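Local coordinates for RNA-binding protein RO60 (Deinococcus radiodurans, PDB 2NVO) that binds several small RNAs that accumulate during recovery from ultraviolet irradiation and contributes to the organism's resistance to it, at residues S503-Q508 with M512-G517. Sequence-based numbering, arbitrary orientation.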
ATOM      1  N   SER A 503      16.016   2.699 -15.443  1.00 17.74           N
ATOM      2  CA  SER A 503      16.636   1.450 -15.015  1.00 18.84           C
ATOM      3  C   SER A 503      18.097   1.639 -14.615  1.00 20.17           C
ATOM      4  O   SER A 503      18.941   2.060 -15.418  1.00 18.66           O
ATOM      5  CB  SER A 503      16.477   0.346 -16.066  1.00 22.43           C
ATOM      6  OG  SER A 503      17.098   0.708 -17.277  1.00 29.13           O
ATOM      7  N   ILE A 504      18.369   1.332 -13.352  1.00 15.03           N
ATOM      8  CA  ILE A 504      19.696   1.490 -12.767  1.00 14.21           C
ATOM      9  C   ILE A 504      20.074   0.178 -12.127  1.00 15.31           C
ATOM     10  O   ILE A 504      21.186  -0.314 -12.309  1.00 16.73           O
ATOM     11  CB  ILE A 504      19.684   2.551 -11.663  1.00 11.55           C
ATOM     12  CG1 ILE A 504      19.207   3.903 -12.217  1.00 16.52           C
ATOM     13  CG2 ILE A 504      21.059   2.645 -10.988  1.00 13.46           C
ATOM     14  CD1 ILE A 504      20.286   4.896 -12.521  1.00 15.55           C
ATOM     15  N   ALA A 505      19.133  -0.382 -11.372  1.00 12.14           N
ATOM     16  CA  ALA A 505      19.322  -1.670 -10.724  1.00 16.33           C
ATOM     17  C   ALA A 505      19.614  -2.771 -11.738  1.00 18.75           C
ATOM     18  O   ALA A 505      18.897  -2.927 -12.728  1.00 20.89           O
ATOM     19  CB  ALA A 505      18.094  -2.041  -9.885  1.00 12.21           C
ATOM     20  N   ASP A 506      20.664  -3.541 -11.466  1.00 18.93           N
ATOM     21  CA  ASP A 506      21.011  -4.700 -12.282  1.00 22.58           C
ATOM     22  C   ASP A 506      20.152  -5.896 -11.897  1.00 24.15           C
ATOM     23  O   ASP A 506      20.250  -6.391 -10.781  1.00 26.98           O
ATOM     24  CB  ASP A 506      22.486  -5.049 -12.093  1.00 23.01           C
ATOM     25  CG  ASP A 506      22.991  -6.026 -13.137  1.00 28.09           C
ATOM     26  OD1 ASP A 506      22.227  -6.930 -13.545  1.00 28.23           O
ATOM     27  OD2 ASP A 506      24.151  -5.869 -13.562  1.00 29.04           O
ATOM     28  N   PRO A 507      19.304  -6.363 -12.826  1.00 27.42           N
ATOM     29  CA  PRO A 507      18.385  -7.481 -12.581  1.00 32.42           C
ATOM     30  C   PRO A 507      19.140  -8.713 -12.098  1.00 30.60           C
ATOM     31  O   PRO A 507      18.595  -9.514 -11.338  1.00 34.65           O
ATOM     32  CB  PRO A 507      17.785  -7.746 -13.966  1.00 35.01           C
ATOM     33  CG  PRO A 507      17.945  -6.467 -14.700  1.00 33.65           C
ATOM     34  CD  PRO A 507      19.241  -5.899 -14.220  1.00 30.26           C
ATOM     35  N   GLN A 508      20.390  -8.841 -12.529  1.00 32.49           N
ATOM     36  CA  GLN A 508      21.239  -9.960 -12.134  1.00 32.25           C
ATOM     37  C   GLN A 508      21.820  -9.814 -10.724  1.00 33.75           C
ATOM     38  O   GLN A 508      22.329 -10.779 -10.157  1.00 31.36           O
ATOM     39  CB  GLN A 508      22.374 -10.143 -13.142  1.00 36.22           C
ATOM     40  CG  GLN A 508      21.916 -10.259 -14.588  1.00 41.66           C
ATOM     41  CD  GLN A 508      22.997 -10.828 -15.498  1.00 49.41           C
ATOM     42  OE1 GLN A 508      24.132 -11.046 -15.068  1.00 52.24           O
ATOM     43  NE2 GLN A 508      22.646 -11.079 -16.760  1.00 49.80           N
ATOM     44  N   MET A 512      20.437  -4.058  -5.348  1.00 10.18           N
ATOM     45  CA  MET A 512      19.925  -2.836  -5.967  1.00 10.86           C
ATOM     46  C   MET A 512      18.412  -2.857  -6.115  1.00  9.55           C
ATOM     47  O   MET A 512      17.825  -3.881  -6.462  1.00  9.98           O
ATOM     48  CB  MET A 512      20.539  -2.642  -7.360  1.00 10.04           C
ATOM     49  CG  MET A 512      22.046  -2.627  -7.352  1.00 11.50           C
ATOM     50  SD  MET A 512      22.762  -2.491  -9.004  1.00 11.67           S
ATOM     51  CE  MET A 512      22.751  -0.718  -9.263  1.00 10.18           C
ATOM     52  N   LEU A 513      17.794  -1.704  -5.891  1.00  8.77           N
ATOM     53  CA  LEU A 513      16.343  -1.574  -6.028  1.00  7.84           C
ATOM     54  C   LEU A 513      16.016  -0.233  -6.674  1.00  6.46           C
ATOM     55  O   LEU A 513      16.522   0.793  -6.234  1.00  6.54           O
ATOM     56  CB  LEU A 513      15.680  -1.618  -4.650  1.00  7.81           C
ATOM     57  CG  LEU A 513      14.160  -1.401  -4.670  1.00  5.82           C
ATOM     58  CD1 LEU A 513      13.508  -2.594  -5.302  1.00  8.91           C
ATOM     59  CD2 LEU A 513      13.609  -1.164  -3.251  1.00  8.69           C
ATOM     60  N   ASP A 514      15.181  -0.252  -7.705  1.00  7.62           N
ATOM     61  CA  ASP A 514      14.645   0.968  -8.307  1.00  8.56           C
ATOM     62  C   ASP A 514      13.194   1.101  -7.855  1.00  8.96           C
ATOM     63  O   ASP A 514      12.411   0.150  -7.963  1.00  8.05           O
ATOM     64  CB  ASP A 514      14.661   0.874  -9.838  1.00  9.07           C
ATOM     65  CG  ASP A 514      16.051   0.985 -10.430  1.00 11.77           C
ATOM     66  OD1 ASP A 514      16.998   1.384  -9.716  1.00 13.97           O
ATOM     67  OD2 ASP A 514      16.200   0.692 -11.631  1.00 14.09           O
ATOM     68  N   VAL A 515      12.842   2.274  -7.347  1.00  7.11           N
ATOM     69  CA  VAL A 515      11.469   2.588  -6.992  1.00  6.53           C
ATOM     70  C   VAL A 515      10.997   3.622  -7.992  1.00  6.92           C
ATOM     71  O   VAL A 515      11.505   4.750  -8.031  1.00  6.21           O
ATOM     72  CB  VAL A 515      11.376   3.194  -5.599  1.00  5.36           C
ATOM     73  CG1 VAL A 515       9.911   3.569  -5.255  1.00  6.16           C
ATOM     74  CG2 VAL A 515      11.989   2.231  -4.554  1.00  5.83           C
ATOM     75  N   VAL A 516      10.027   3.227  -8.802  1.00  7.42           N
ATOM     76  CA  VAL A 516       9.535   4.073  -9.879  1.00  9.10           C
ATOM     77  C   VAL A 516       8.218   4.688  -9.415  1.00  8.49           C
ATOM     78  O   VAL A 516       7.223   3.993  -9.242  1.00 10.70           O
ATOM     79  CB  VAL A 516       9.306   3.242 -11.158  1.00 10.19           C
ATOM     80  CG1 VAL A 516       8.875   4.149 -12.324  1.00  9.90           C
ATOM     81  CG2 VAL A 516      10.575   2.486 -11.519  1.00  9.88           C
ATOM     82  N   GLY A 517       8.221   5.994  -9.212  1.00  9.48           N
ATOM     83  CA  GLY A 517       7.099   6.673  -8.591  1.00  8.05           C
ATOM     84  C   GLY A 517       7.166   6.534  -7.085  1.00 10.65           C
ATOM     85  O   GLY A 517       8.209   6.197  -6.507  1.00  8.96           O
TER
HETATM   86  O   HOH W   1      16.454  -2.062 -13.685  1.00 25.35           O
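The carboxylate of D514 receives two successive backbone N-H groups, those of I504 and A505, and so ties the loop after strand 491-496 to strand 512-517 of the mixed, mostly parallel sheet in the VWFA-like domain. I504 N reaches OD2 of D514 at 2.8 Å, nearly straight (168°) and on the syn lone pair. A505 N lies 3.1 Å from the same OD2 of D514, also on the syn side but 32° out of the carboxylate plane; its second bond, to OD1, is weak. The CB of D514 already points toward the loop, and with CG anti to the carbonyl carbon, beside the backbone N, the buried carboxylate meets both N-H groups. A water lies 2.8 Å from A505 O. Two residues back, M512 also faces the loop: its CB meets CB of A505 at 3.6 Å, and the bend at chi3 (85°) folds CE over the loop backbone, 3.4 Å from I504 O. T476 and L479 of helix 475-486 touch the same methionine. D506 OD1 accepts from the backbone N of Q508, two residues on, which makes an Asx turn. The backbone N of D506 points its hydrogen at SD of M512, a weak but straight bond of 3.4 Å.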